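DNA polymerase III subunit beta (Caulobacter crescentus, PDB 5WCE) forms a ring-shaped head-to-tail dimer around DNA that probably tethers DNA polymerases and other proteins to it, so that replication is processive. Local coordinates at residues V24-E29 / I213-R218; S50-D55 / E59-G64; Y82-K87 / S112-P117; R218-A223 / F238-A243. All coordinates share one frame; numbering follows the deposited sequence. Where two conformers were deposited one is given.

Contact 1 (V24-E29 / I213-R218)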
loop_
_atom_site.group_PDB
_atom_site.type_symbol
_atom_site.label_atom_id
_atom_site.label_comp_id
_atom_site.label_asym_id
_atom_site.label_seq_id
_atom_site.Cartn_x
_atom_site.Cartn_y
_atom_site.Cartn_z
ATOM N N VAL A 24 -2.505 14.954 -16.595
ATOM C CA VAL A 24 -3.341 16.007 -16.022
ATOM C C VAL A 24 -4.252 15.540 -14.872
ATOM O O VAL A 24 -4.588 16.330 -14.006
ATOM C CB VAL A 24 -4.220 16.759 -17.064
ATOM C CG1 VAL A 24 -3.345 17.311 -18.186
ATOM C CG2 VAL A 24 -5.364 15.883 -17.569
ATOM N N GLN A 25 -4.680 14.294 -14.878
ATOM C CA GLN A 25 -5.736 13.878 -13.963
ATOM C C GLN A 25 -5.296 13.823 -12.489
ATOM O O GLN A 25 -6.144 13.884 -11.606
ATOM C CB GLN A 25 -6.305 12.560 -14.384
ATOM C CG GLN A 25 -5.402 11.364 -14.158
ATOM C CD GLN A 25 -5.807 10.605 -12.936
ATOM O OE1 GLN A 25 -7.007 10.268 -12.785
ATOM N NE2 GLN A 25 -4.850 10.338 -12.043
ATOM N N SER A 26 -3.987 13.726 -12.265
ATOM C CA SER A 26 -3.372 13.754 -10.900
ATOM C C SER A 26 -3.800 14.931 -10.024
ATOM O O SER A 26 -3.881 14.774 -8.811
ATOM C CB SER A 26 -1.818 13.787 -11.011
ATOM O OG SER A 26 -1.351 12.783 -11.902
ATOM N N VAL A 27 -4.071 16.110 -10.604
ATOM C CA VAL A 27 -4.441 17.267 -9.817
ATOM C C VAL A 27 -5.820 17.158 -9.235
ATOM O O VAL A 27 -6.140 17.838 -8.245
ATOM C CB VAL A 27 -4.314 18.625 -10.609
ATOM C CG1 VAL A 27 -5.360 18.763 -11.682
ATOM C CG2 VAL A 27 -4.396 19.864 -9.671
ATOM N N VAL A 28 -6.670 16.324 -9.843
ATOM C CA VAL A 28 -8.077 16.293 -9.441
ATOM C C VAL A 28 -8.206 15.551 -8.125
ATOM O O VAL A 28 -7.805 14.403 -8.022
ATOM C CB VAL A 28 -8.947 15.653 -10.537
ATOM C CG1 VAL A 28 -10.409 15.545 -10.109
ATOM C CG2 VAL A 28 -8.789 16.442 -11.821
ATOM N N GLU A 29 -8.770 16.219 -7.132
ATOM C CA GLU A 29 -8.968 15.630 -5.810
ATOM C C GLU A 29 -10.034 14.529 -5.869
ATOM O O GLU A 29 -11.065 14.731 -6.499
ATOM C CB GLU A 29 -9.457 16.721 -4.848
ATOM C CG GLU A 29 -8.410 17.785 -4.502
ATOM C CD GLU A 29 -7.307 17.270 -3.589
ATOM O OE1 GLU A 29 -7.550 16.264 -2.909
ATOM O OE2 GLU A 29 -6.186 17.851 -3.547
ATOM N N ILE A 213 4.527 21.400 -5.608
ATOM C CA ILE A 213 5.845 20.737 -5.640
ATOM C C ILE A 213 5.678 19.253 -5.975
ATOM O O ILE A 213 6.414 18.735 -6.782
ATOM C CB ILE A 213 6.605 20.974 -4.313
ATOM C CG1 ILE A 213 7.035 22.436 -4.225
ATOM C CG2 ILE A 213 7.765 19.988 -4.151
ATOM C CD1 ILE A 213 8.018 22.888 -5.290
ATOM N N ALA A 214 4.696 18.601 -5.380
ATOM C CA ALA A 214 4.494 17.187 -5.559
ATOM C C ALA A 214 4.143 16.886 -7.019
ATOM O O ALA A 214 4.730 15.999 -7.641
ATOM C CB ALA A 214 3.414 16.676 -4.632
ATOM N N GLU A 215 3.227 17.683 -7.569
ATOM C CA GLU A 215 2.773 17.494 -8.929
ATOM C C GLU A 215 3.866 17.860 -9.910
ATOM O O GLU A 215 4.072 17.134 -10.892
ATOM C CB GLU A 215 1.478 18.285 -9.188
ATOM C CG GLU A 215 0.284 17.764 -8.395
ATOM C CD GLU A 215 0.039 16.293 -8.676
ATOM O OE1 GLU A 215 -0.033 15.985 -9.864
ATOM O OE2 GLU A 215 0.016 15.454 -7.732
ATOM N N ALA A 216 4.593 18.962 -9.658
ATOM C CA ALA A 216 5.764 19.282 -10.485
ATOM C C ALA A 216 6.830 18.191 -10.489
ATOM O O ALA A 216 7.396 17.837 -11.543
ATOM C CB ALA A 216 6.401 20.649 -10.082
ATOM N N ARG A 217 7.101 17.659 -9.305
ATOM C CA ARG A 217 8.092 16.621 -9.165
ATOM C C ARG A 217 7.660 15.363 -9.943
ATOM O O ARG A 217 8.490 14.739 -10.584
ATOM C CB ARG A 217 8.283 16.292 -7.661
ATOM C CG ARG A 217 9.303 15.174 -7.381
ATOM C CD ARG A 217 10.682 15.501 -7.929
ATOM N NE ARG A 217 11.555 14.380 -7.682
ATOM C CZ ARG A 217 11.722 13.325 -8.471
ATOM N NH1 ARG A 217 11.052 13.222 -9.598
ATOM N NH2 ARG A 217 12.588 12.365 -8.136
ATOM N N ARG A 218 6.376 15.020 -9.901
ATOM C CA ARG A 218 5.839 13.887 -10.705
ATOM C C ARG A 218 6.074 14.084 -12.204
ATOM O O ARG A 218 6.623 13.235 -12.885
ATOM C CB ARG A 218 4.351 13.697 -10.385
ATOM C CG ARG A 218 3.781 12.396 -10.897
ATOM C CD ARG A 218 2.258 12.262 -10.767
ATOM N NE ARG A 218 1.729 12.808 -9.510
ATOM C CZ ARG A 218 1.692 12.207 -8.305
ATOM N NH1 ARG A 218 2.145 10.960 -8.089
ATOM N NH2 ARG A 218 1.172 12.878 -7.287
#
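Glu215 on helix 210-220 meets Ser26, in the type I turn from Gln25 to Val28. The contact joins the N-terminal and central domains of one chain. It is small, burying 134 Å² in all. The Glu215 CB leaves the helix toward the turn. CG lies anti to the carbonyl carbon (chi1 -67°), and a bend at chi2 then turns the carboxylate along its own helix, while CD still comes 3.9 Å from Ser26 CB. At the tip the two oxygens have different tasks. OE1 is pressed against the methylene of Ser26, 3.1 Å from CB. OE2 takes a hydrogen bond from Arg218 NH2, one helical turn on, at 2.9 Å. The bond is part of a salt bridge. It is nearly straight, at 175°. It meets OE2 on its syn side but tilted out of the carboxylate plane, while the acceptor lies almost in the guanidinium plane. Arg218 reaches back with a bend at chi3, and its CD passes 3.8 Å from Ser26 OG. That hydroxyl is weakly hydrogen-bonded to Gly22 O. Behind the turn, Val27 packs on Ile60 and Ala53. Arg218 NE is buried here and has no partner in the model. Residues 24-29 and 213-218 therefore touch without bonding to each other; nearby, Lys211 links the two domains through Val27 O and Glu29. The carboxylate charge is met inside its own helix, which would probably lower the cost of holding Glu215 against a serine methylene.

Contact 2 (S50-D55 / E59-G64); sequences SFSATD and EIIDEG
This is a beta hairpin of strands 48-54 and 58-65, in the sheet that spans the N-terminal and central domains. The axes of segments 50-54 and 59-64 run antiparallel, 4.6 Å apart at their closest. Two hydrogen-bonded pairs join residues 50-55 and 59-64, and Gly64 extends the ladder to Leu49. Phe51 N gives to Asp62 O at 2.8 Å, and Asp62 N returns a bond to Phe51 O. Ala53 and Ile60 exchange bonds likewise, better aligned, each donor lying close to the carbonyl direction. Ser52 and Ile61 form the non-hydrogen-bonded pair between them; Ser50-Glu63 and Thr54-Glu59 lie at the two ends. There CA-H groups point at carbonyls already in use, as with Ser52 CA and Ile60 O at 3.3 Å. The Phe51 ring shares a face with Ala53, Ile60 and Asp62. Its CG is beside its own backbone N (chi1 -64°), which sets CD1 3.6 Å from Asp62 O, with that oxygen at the ring edge and in its plane. Leu17, Ala20 and Leu21 of helix 14-25 also pack on the ring. The Asp62 carboxylate is hydrogen-bonded to His23. The other face carries Ser50, Ser52, Thr54, Glu59, Ile61 and Glu63, the last salt-bridged to Arg48. Glu59 extends diagonally to Ser52, whose OG touches Glu59 OE1 at 3.5 Å without a hydrogen bond. Thr54 OG1 turns to Met58 O at the start of the second strand. Backbone bonds set the register whatever the side chains are, so one face can pack on helix 14-25 while the other holds hydroxyls and two carboxylates.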
loop_
_atom_site.group_PDB
_atom_site.type_symbol
_atom_site.label_atom_id
_atom_site.label_comp_id
_atom_site.label_asym_id
_atom_site.label_seq_id
_atom_site.Cartn_x
_atom_site.Cartn_y
_atom_site.Cartn_z
ATOM N N SER A 50 -5.958 19.403 -26.624
ATOM C CA SER A 50 -5.451 19.975 -25.380
ATOM C C SER A 50 -6.291 19.502 -24.215
ATOM O O SER A 50 -7.489 19.202 -24.362
ATOM C CB SER A 50 -5.429 21.496 -25.421
ATOM O OG SER A 50 -4.561 21.923 -26.464
ATOM N N PHE A 51 -5.627 19.400 -23.055
ATOM C CA PHE A 51 -6.199 18.769 -21.854
ATOM C C PHE A 51 -5.867 19.712 -20.739
ATOM O O PHE A 51 -4.697 20.188 -20.704
ATOM C CB PHE A 51 -5.534 17.455 -21.562
ATOM C CG PHE A 51 -5.731 16.389 -22.606
ATOM C CD1 PHE A 51 -4.902 16.343 -23.737
ATOM C CD2 PHE A 51 -6.628 15.397 -22.407
ATOM C CE1 PHE A 51 -5.029 15.313 -24.677
ATOM C CE2 PHE A 51 -6.766 14.362 -23.330
ATOM C CZ PHE A 51 -5.976 14.338 -24.471
ATOM N N SER A 52 -6.837 20.073 -19.912
ATOM C CA SER A 52 -6.593 20.927 -18.741
ATOM C C SER A 52 -7.361 20.371 -17.535
ATOM O O SER A 52 -8.511 19.909 -17.658
ATOM C CB SER A 52 -6.987 22.365 -19.107
ATOM O OG SER A 52 -6.974 23.154 -17.967
ATOM N N ALA A 53 -6.716 20.364 -16.370
ATOM C CA ALA A 53 -7.395 20.051 -15.133
ATOM C C ALA A 53 -6.895 20.969 -14.042
ATOM O O ALA A 53 -5.761 21.476 -14.114
ATOM C CB ALA A 53 -7.204 18.601 -14.771
ATOM N N THR A 54 -7.732 21.181 -13.051
ATOM C CA THR A 54 -7.380 22.113 -11.951
ATOM C C THR A 54 -8.031 21.773 -10.621
ATOM O O THR A 54 -9.080 21.136 -10.562
ATOM C CB THR A 54 -7.821 23.548 -12.343
ATOM O OG1 THR A 54 -7.289 24.517 -11.436
ATOM C CG2 THR A 54 -9.342 23.684 -12.391
ATOM N N ASP A 55 -7.407 22.256 -9.544
ATOM C CA ASP A 55 -8.021 22.237 -8.224
ATOM C C ASP A 55 -8.212 23.653 -7.698
ATOM O O ASP A 55 -8.383 23.872 -6.479
ATOM C CB ASP A 55 -7.206 21.383 -7.273
ATOM C CG ASP A 55 -5.820 21.981 -6.979
ATOM O OD1 ASP A 55 -5.529 23.117 -7.485
ATOM O OD2 ASP A 55 -5.085 21.324 -6.223
ATOM N N GLU A 59 -3.117 24.388 -12.065
ATOM C CA GLU A 59 -3.685 23.882 -13.313
ATOM C C GLU A 59 -2.622 23.080 -14.007
ATOM O O GLU A 59 -1.482 23.571 -14.163
ATOM C CB GLU A 59 -4.111 25.036 -14.216
ATOM C CG GLU A 59 -4.657 24.615 -15.585
ATOM C CD GLU A 59 -4.733 25.800 -16.517
ATOM O OE1 GLU A 59 -5.832 26.271 -16.715
ATOM O OE2 GLU A 59 -3.664 26.291 -16.938
ATOM N N ILE A 60 -2.965 21.889 -14.469
ATOM C CA ILE A 60 -2.066 21.144 -15.328
ATOM C C ILE A 60 -2.682 21.134 -16.713
ATOM O O ILE A 60 -3.908 20.873 -16.824
ATOM C CB ILE A 60 -1.852 19.692 -14.867
ATOM C CG1 ILE A 60 -1.416 19.615 -13.390
ATOM C CG2 ILE A 60 -0.834 19.030 -15.742
ATOM C CD1 ILE A 60 -1.201 18.197 -12.838
ATOM N N ILE A 61 -1.856 21.402 -17.721
ATOM C CA ILE A 61 -2.275 21.342 -19.145
ATOM C C ILE A 61 -1.365 20.361 -19.859
ATOM O O ILE A 61 -0.178 20.166 -19.461
ATOM C CB ILE A 61 -2.267 22.740 -19.823
ATOM C CG1 ILE A 61 -3.170 23.727 -19.052
ATOM C CG2 ILE A 61 -2.787 22.709 -21.262
ATOM C CD1 ILE A 61 -3.323 25.094 -19.699
ATOM N N ASP A 62 -1.884 19.721 -20.912
ATOM C CA ASP A 62 -1.083 18.856 -21.731
ATOM C C ASP A 62 -1.698 18.787 -23.107
ATOM O O ASP A 62 -2.819 19.306 -23.331
ATOM C CB ASP A 62 -0.901 17.487 -21.061
ATOM C CG ASP A 62 0.304 16.656 -21.621
ATOM O OD1 ASP A 62 1.119 17.116 -22.437
ATOM O OD2 ASP A 62 0.391 15.473 -21.277
ATOM N N GLU A 63 -0.933 18.310 -24.068
ATOM C CA GLU A 63 -1.418 18.245 -25.441
ATOM C C GLU A 63 -0.981 16.940 -26.064
ATOM O O GLU A 63 0.066 16.407 -25.729
ATOM C CB GLU A 63 -0.984 19.451 -26.275
ATOM C CG GLU A 63 0.501 19.616 -26.432
ATOM C CD GLU A 63 0.926 20.660 -27.468
ATOM O OE1 GLU A 63 0.138 21.576 -27.835
ATOM O OE2 GLU A 63 2.059 20.503 -27.973
ATOM N N GLY A 64 -1.821 16.406 -26.930
ATOM C CA GLY A 64 -1.462 15.240 -27.734
ATOM C C GLY A 64 -1.868 15.435 -29.174
ATOM O O GLY A 64 -2.797 16.187 -29.451
#

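Contact 3 (Y82-K87 / S112-P117)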
loop_
_atom_site.group_PDB
_atom_site.type_symbol
_atom_site.label_atom_id
_atom_site.label_comp_id
_atom_site.label_asym_id
_atom_site.label_seq_id
_atom_site.Cartn_x
_atom_site.Cartn_y
_atom_site.Cartn_z
ATOM N N TYR A 82 -9.888 8.658 -17.753
ATOM C CA TYR A 82 -8.562 8.021 -17.621
ATOM C C TYR A 82 -8.702 6.480 -17.490
ATOM O O TYR A 82 -8.075 5.730 -18.217
ATOM C CB TYR A 82 -7.783 8.624 -16.429
ATOM C CG TYR A 82 -6.495 7.889 -16.131
ATOM C CD1 TYR A 82 -5.366 8.085 -16.930
ATOM C CD2 TYR A 82 -6.420 6.965 -15.074
ATOM C CE1 TYR A 82 -4.195 7.395 -16.693
ATOM C CE2 TYR A 82 -5.266 6.238 -14.844
ATOM C CZ TYR A 82 -4.151 6.455 -15.642
ATOM O OH TYR A 82 -2.989 5.737 -15.382
ATOM N N GLU A 83 -9.581 6.034 -16.607
ATOM C CA GLU A 83 -9.789 4.610 -16.385
ATOM C C GLU A 83 -10.328 3.881 -17.594
ATOM O O GLU A 83 -9.861 2.800 -17.906
ATOM C CB GLU A 83 -10.671 4.393 -15.157
ATOM C CG GLU A 83 -9.866 4.709 -13.874
ATOM C CD GLU A 83 -8.770 3.659 -13.673
ATOM O OE1 GLU A 83 -9.086 2.457 -13.717
ATOM O OE2 GLU A 83 -7.599 3.970 -13.630
ATOM N N ILE A 84 -11.271 4.491 -18.307
ATOM C CA ILE A 84 -11.785 3.885 -19.536
ATOM C C ILE A 84 -10.625 3.660 -20.522
ATOM O O ILE A 84 -10.440 2.582 -21.076
ATOM C CB ILE A 84 -12.872 4.769 -20.193
ATOM C CG1 ILE A 84 -14.193 4.730 -19.386
ATOM C CG2 ILE A 84 -13.165 4.338 -21.647
ATOM C CD1 ILE A 84 -15.157 5.833 -19.770
ATOM N N VAL A 85 -9.860 4.704 -20.744
ATOM C CA VAL A 85 -8.829 4.629 -21.771
ATOM C C VAL A 85 -7.737 3.616 -21.387
ATOM O O VAL A 85 -7.290 2.849 -22.226
ATOM C CB VAL A 85 -8.232 6.028 -22.116
ATOM C CG1 VAL A 85 -7.098 5.885 -23.117
ATOM C CG2 VAL A 85 -9.348 6.948 -22.638
ATOM N N ARG A 86 -7.368 3.617 -20.131
ATOM C CA ARG A 86 -6.424 2.654 -19.590
ATOM C C ARG A 86 -6.845 1.207 -19.894
ATOM O O ARG A 86 -6.022 0.375 -20.201
ATOM C CB ARG A 86 -6.283 2.850 -18.078
ATOM C CG ARG A 86 -5.008 2.247 -17.500
ATOM C CD ARG A 86 -4.907 2.394 -15.992
ATOM N NE ARG A 86 -6.071 1.819 -15.313
ATOM C CZ ARG A 86 -6.375 0.516 -15.216
ATOM N NH1 ARG A 86 -5.634 -0.447 -15.795
ATOM N NH2 ARG A 86 -7.470 0.143 -14.562
ATOM N N LYS A 87 -8.132 0.916 -19.838
ATOM C CA LYS A 87 -8.620 -0.426 -20.015
ATOM C C LYS A 87 -8.878 -0.768 -21.470
ATOM O O LYS A 87 -9.158 -1.928 -21.757
ATOM C CB LYS A 87 -9.901 -0.621 -19.215
ATOM C CG LYS A 87 -9.696 -0.454 -17.739
ATOM C CD LYS A 87 -11.020 -0.562 -16.989
ATOM C CE LYS A 87 -10.889 -0.186 -15.499
ATOM N NZ LYS A 87 -12.245 -0.423 -14.873
ATOM N N SER A 112 -16.231 -1.312 -27.951
ATOM C CA SER A 112 -16.691 -0.546 -26.779
ATOM C C SER A 112 -17.208 0.846 -27.140
ATOM O O SER A 112 -16.578 1.564 -27.953
ATOM C CB SER A 112 -15.527 -0.266 -25.797
ATOM O OG SER A 112 -14.778 -1.411 -25.515
ATOM N N ARG A 113 -18.297 1.251 -26.488
ATOM C CA ARG A 113 -18.860 2.597 -26.622
ATOM C C ARG A 113 -19.263 3.122 -25.253
ATOM O O ARG A 113 -20.024 2.442 -24.522
ATOM C CB ARG A 113 -20.068 2.568 -27.533
ATOM C CG ARG A 113 -20.639 3.938 -27.885
ATOM C CD ARG A 113 -21.908 3.717 -28.687
ATOM N NE ARG A 113 -22.538 4.930 -29.126
ATOM C CZ ARG A 113 -22.160 5.656 -30.178
ATOM N NH1 ARG A 113 -21.069 5.334 -30.890
ATOM N NH2 ARG A 113 -22.841 6.767 -30.498
ATOM N N PHE A 114 -18.749 4.306 -24.890
ATOM C CA PHE A 114 -19.118 4.951 -23.656
ATOM C C PHE A 114 -19.784 6.304 -23.949
ATOM O O PHE A 114 -19.394 7.001 -24.888
ATOM C CB PHE A 114 -17.920 5.166 -22.775
ATOM C CG PHE A 114 -17.128 3.927 -22.504
ATOM C CD1 PHE A 114 -16.261 3.409 -23.469
ATOM C CD2 PHE A 114 -17.230 3.289 -21.290
ATOM C CE1 PHE A 114 -15.556 2.238 -23.245
ATOM C CE2 PHE A 114 -16.507 2.120 -21.042
ATOM C CZ PHE A 114 -15.675 1.597 -22.025
ATOM N N ASN A 115 -20.803 6.637 -23.158
ATOM C CA ASN A 115 -21.459 7.985 -23.216
ATOM C C ASN A 115 -21.299 8.572 -21.812
ATOM O O ASN A 115 -21.765 7.980 -20.811
ATOM C CB ASN A 115 -22.925 7.878 -23.566
ATOM C CG ASN A 115 -23.184 7.050 -24.843
ATOM O OD1 ASN A 115 -23.493 7.584 -25.864
ATOM N ND2 ASN A 115 -23.093 5.785 -24.760
ATOM N N LEU A 116 -20.559 9.678 -21.713
ATOM C CA LEU A 116 -20.219 10.301 -20.434
ATOM C C LEU A 116 -20.849 11.698 -20.370
ATOM O O LEU A 116 -20.816 12.434 -21.349
ATOM C CB LEU A 116 -18.722 10.466 -20.307
ATOM C CG LEU A 116 -17.863 9.221 -20.266
ATOM C CD1 LEU A 116 -16.458 9.670 -19.882
ATOM C CD2 LEU A 116 -18.449 8.208 -19.298
ATOM N N PRO A 117 -21.452 12.046 -19.214
ATOM C CA PRO A 117 -22.084 13.358 -19.099
ATOM C C PRO A 117 -21.004 14.453 -19.120
ATOM O O PRO A 117 -19.851 14.252 -18.687
ATOM C CB PRO A 117 -22.763 13.319 -17.724
ATOM C CG PRO A 117 -21.876 12.369 -16.934
ATOM C CD PRO A 117 -21.604 11.272 -17.960
#
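Ile84 of helix 78-87 lies against the ring of Phe114 on strand 112-116, and the two side chains slide past each other in opposite directions. The methyl CG2 is the main point of touch. It stands over one ring face, 3.6 Å from the ring centroid and 15° off the ring normal, a CH-pi contact shifted a little toward the rim. The other branch covers another part of the ring. CG1 is 3.9 Å from Phe114 CE2, and CD1 comes to 3.6 Å from Phe114 CD2. Ile84 has CG1 beside its backbone N (chi1 -73°) with CG2 anti to that N, which lays both branches along the ring. Beyond the ring, CD1 meets Leu116, lying 4.1 Å from Leu116 CD1 and equally close to Leu116 CD2. Phe114 and Leu116 both point to the helix, as alternate residues of a strand do, and both also pack on Ile107 of the next strand. On the helix itself, Arg86 grips Glu83 side-on, with NH2 2.9 Å from Glu83 OE1 and NE bonded to OE2. Residues 112-115 form an antiparallel ladder with a strand of the second subunit, and Lys87 forms a salt bridge with Asp281 of that subunit. This helix-on-sheet packing lies just inside the head-to-tail interface, where the sheet runs on into the second subunit, as in sliding clamp rings.

Contact 4 (R218-A223 / F238-A243)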
loop_
_atom_site.group_PDB
_atom_site.type_symbol
_atom_site.label_atom_id
_atom_site.label_comp_id
_atom_site.label_asym_id
_atom_site.label_seq_id
_atom_site.Cartn_x
_atom_site.Cartn_y
_atom_site.Cartn_z
ATOM N N ARG A 218 6.376 15.020 -9.901
ATOM C CA ARG A 218 5.839 13.887 -10.705
ATOM C C ARG A 218 6.074 14.084 -12.204
ATOM O O ARG A 218 6.623 13.235 -12.885
ATOM C CB ARG A 218 4.351 13.697 -10.385
ATOM C CG ARG A 218 3.781 12.396 -10.897
ATOM C CD ARG A 218 2.258 12.262 -10.767
ATOM N NE ARG A 218 1.729 12.808 -9.510
ATOM C CZ ARG A 218 1.692 12.207 -8.305
ATOM N NH1 ARG A 218 2.145 10.960 -8.089
ATOM N NH2 ARG A 218 1.172 12.878 -7.287
ATOM N N LEU A 219 5.714 15.270 -12.696
ATOM C CA LEU A 219 5.947 15.603 -14.099
ATOM C C LEU A 219 7.408 15.633 -14.502
ATOM O O LEU A 219 7.776 15.304 -15.663
ATOM C CB LEU A 219 5.261 16.938 -14.444
ATOM C CG LEU A 219 3.722 16.869 -14.410
ATOM C CD1 LEU A 219 3.044 18.240 -14.440
ATOM C CD2 LEU A 219 3.136 16.033 -15.554
ATOM N N MET A 220 8.276 16.049 -13.571
ATOM C CA MET A 220 9.711 15.953 -13.797
ATOM C C MET A 220 10.202 14.553 -14.091
ATOM O O MET A 220 11.209 14.440 -14.756
ATOM C CB MET A 220 10.489 16.478 -12.596
ATOM C CG MET A 220 10.546 17.966 -12.611
ATOM S SD MET A 220 11.277 18.609 -11.108
ATOM C CE MET A 220 10.152 19.975 -10.834
ATOM N N GLU A 221 9.511 13.507 -13.613
ATOM C CA GLU A 221 9.962 12.139 -13.891
ATOM C C GLU A 221 9.939 11.825 -15.401
ATOM O O GLU A 221 10.759 11.040 -15.850
ATOM C CB GLU A 221 9.252 11.071 -13.059
ATOM C CG GLU A 221 10.199 9.926 -12.671
ATOM C CD GLU A 221 11.152 10.276 -11.525
ATOM O OE1 GLU A 221 10.847 9.930 -10.374
ATOM O OE2 GLU A 221 12.198 10.912 -11.747
ATOM N N SER A 222 9.054 12.468 -16.173
ATOM C CA SER A 222 8.929 12.257 -17.634
ATOM C C SER A 222 9.497 13.413 -18.478
ATOM O O SER A 222 9.314 13.407 -19.706
ATOM C CB SER A 222 7.447 12.119 -18.000
ATOM O OG SER A 222 6.725 11.154 -17.236
ATOM N N ALA A 223 10.177 14.390 -17.859
ATOM C CA ALA A 223 10.646 15.583 -18.556
ATOM C C ALA A 223 11.897 15.316 -19.353
ATOM O O ALA A 223 12.461 14.257 -19.249
ATOM C CB ALA A 223 10.903 16.722 -17.552
ATOM N N PHE A 238 5.732 25.855 -14.421
ATOM C CA PHE A 238 6.726 24.891 -14.839
ATOM C C PHE A 238 6.248 24.385 -16.196
ATOM O O PHE A 238 5.105 23.908 -16.317
ATOM C CB PHE A 238 6.789 23.726 -13.906
ATOM C CG PHE A 238 7.103 24.060 -12.490
ATOM C CD1 PHE A 238 8.421 23.981 -12.031
ATOM C CD2 PHE A 238 6.075 24.322 -11.562
ATOM C CE1 PHE A 238 8.724 24.258 -10.717
ATOM C CE2 PHE A 238 6.389 24.591 -10.246
ATOM C CZ PHE A 238 7.717 24.550 -9.828
ATOM N N GLU A 239 7.109 24.452 -17.189
ATOM C CA GLU A 239 6.845 23.821 -18.493
ATOM C C GLU A 239 7.774 22.608 -18.746
ATOM O O GLU A 239 9.025 22.737 -18.663
ATOM C CB GLU A 239 7.089 24.852 -19.565
ATOM C CG GLU A 239 5.975 25.093 -20.535
ATOM C CD GLU A 239 6.401 26.111 -21.546
ATOM O OE1 GLU A 239 7.348 25.841 -22.336
ATOM O OE2 GLU A 239 5.857 27.225 -21.502
ATOM N N PHE A 240 7.151 21.471 -19.114
ATOM C CA PHE A 240 7.829 20.179 -19.337
ATOM C C PHE A 240 7.457 19.720 -20.750
ATOM O O PHE A 240 6.583 18.804 -20.902
ATOM C CB PHE A 240 7.288 19.117 -18.388
ATOM C CG PHE A 240 7.073 19.564 -16.954
ATOM C CD1 PHE A 240 8.089 19.342 -15.992
ATOM C CD2 PHE A 240 5.862 20.083 -16.529
ATOM C CE1 PHE A 240 7.895 19.674 -14.681
ATOM C CE2 PHE A 240 5.670 20.446 -15.216
ATOM C CZ PHE A 240 6.699 20.255 -14.288
ATOM N N GLY A 241 7.973 20.386 -21.764
ATOM C CA GLY A 241 7.566 20.132 -23.154
ATOM C C GLY A 241 6.089 20.403 -23.424
ATOM O O GLY A 241 5.638 21.520 -23.304
ATOM N N ALA A 242 5.316 19.367 -23.699
ATOM C CA ALA A 242 3.894 19.540 -23.985
ATOM C C ALA A 242 3.045 19.809 -22.722
ATOM O O ALA A 242 1.962 20.393 -22.798
ATOM C CB ALA A 242 3.369 18.306 -24.743
ATOM N N ALA A 243 3.512 19.360 -21.570
ATOM C CA ALA A 243 2.789 19.543 -20.357
ATOM C C ALA A 243 3.262 20.830 -19.644
ATOM O O ALA A 243 4.440 21.267 -19.813
ATOM C CB ALA A 243 2.953 18.333 -19.487
#
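Phe240 is the bump of this contact, and Leu219, Met220 and the type I turn from Met220 to Ala223 supply the hollow. The floor is Leu219. Its CB sits over the centre of one ring face, 3.6 Å from the Phe240 ring centroid and only 11° off the ring normal, a close CH-pi contact. The leucine then runs at about a right angle to the phenylalanine, bringing CD1 to 3.5 Å from Phe240 CE2. Two residues close on the rim of the ring, near its plane. Met220 CG is 3.8 Å from Phe240 CE1, and Ala223 CB lies 4.1 Å from Phe240 CD1. Met220 also packs on Leu143 and Ile147 of helix 140-148. Ala223 ends the type I turn, which brings its methyl back to the ring. Phe240 itself starts the type II' turn to Ala243. Its CG is beside its backbone N (chi1 -43°), which tips the ring to the helix. Val227 and Leu245 of the flanking strands also pack on it. The arrangement is that of a helix laid on an antiparallel sheet, as in the central domain of the DNA clamp fold.

Contacts 2, 3 and 4 are buried, whereas contact 1 is only partly so. Contacts 1 and 4 both use helix 210-220; Arg218 acts only in contact 1, beside Glu215 and facing the N-terminal domain, while Leu219 and Met220 serve contact 4 with apolar carbons. Contacts 2 and 4 reach the same sheet, and Asp62 packs on Ala242 and Ala243 where the two domains join. Val27 of contact 1 rests on Ala53 of contact 2. Contact 3 lies farther out, about 18 Å from contact 2 between centres, beside the second subunit. Backbone bonding dominates contact 2, CH-pi packing contacts 3 and 4, and polar contact without cross-bonding contact 1.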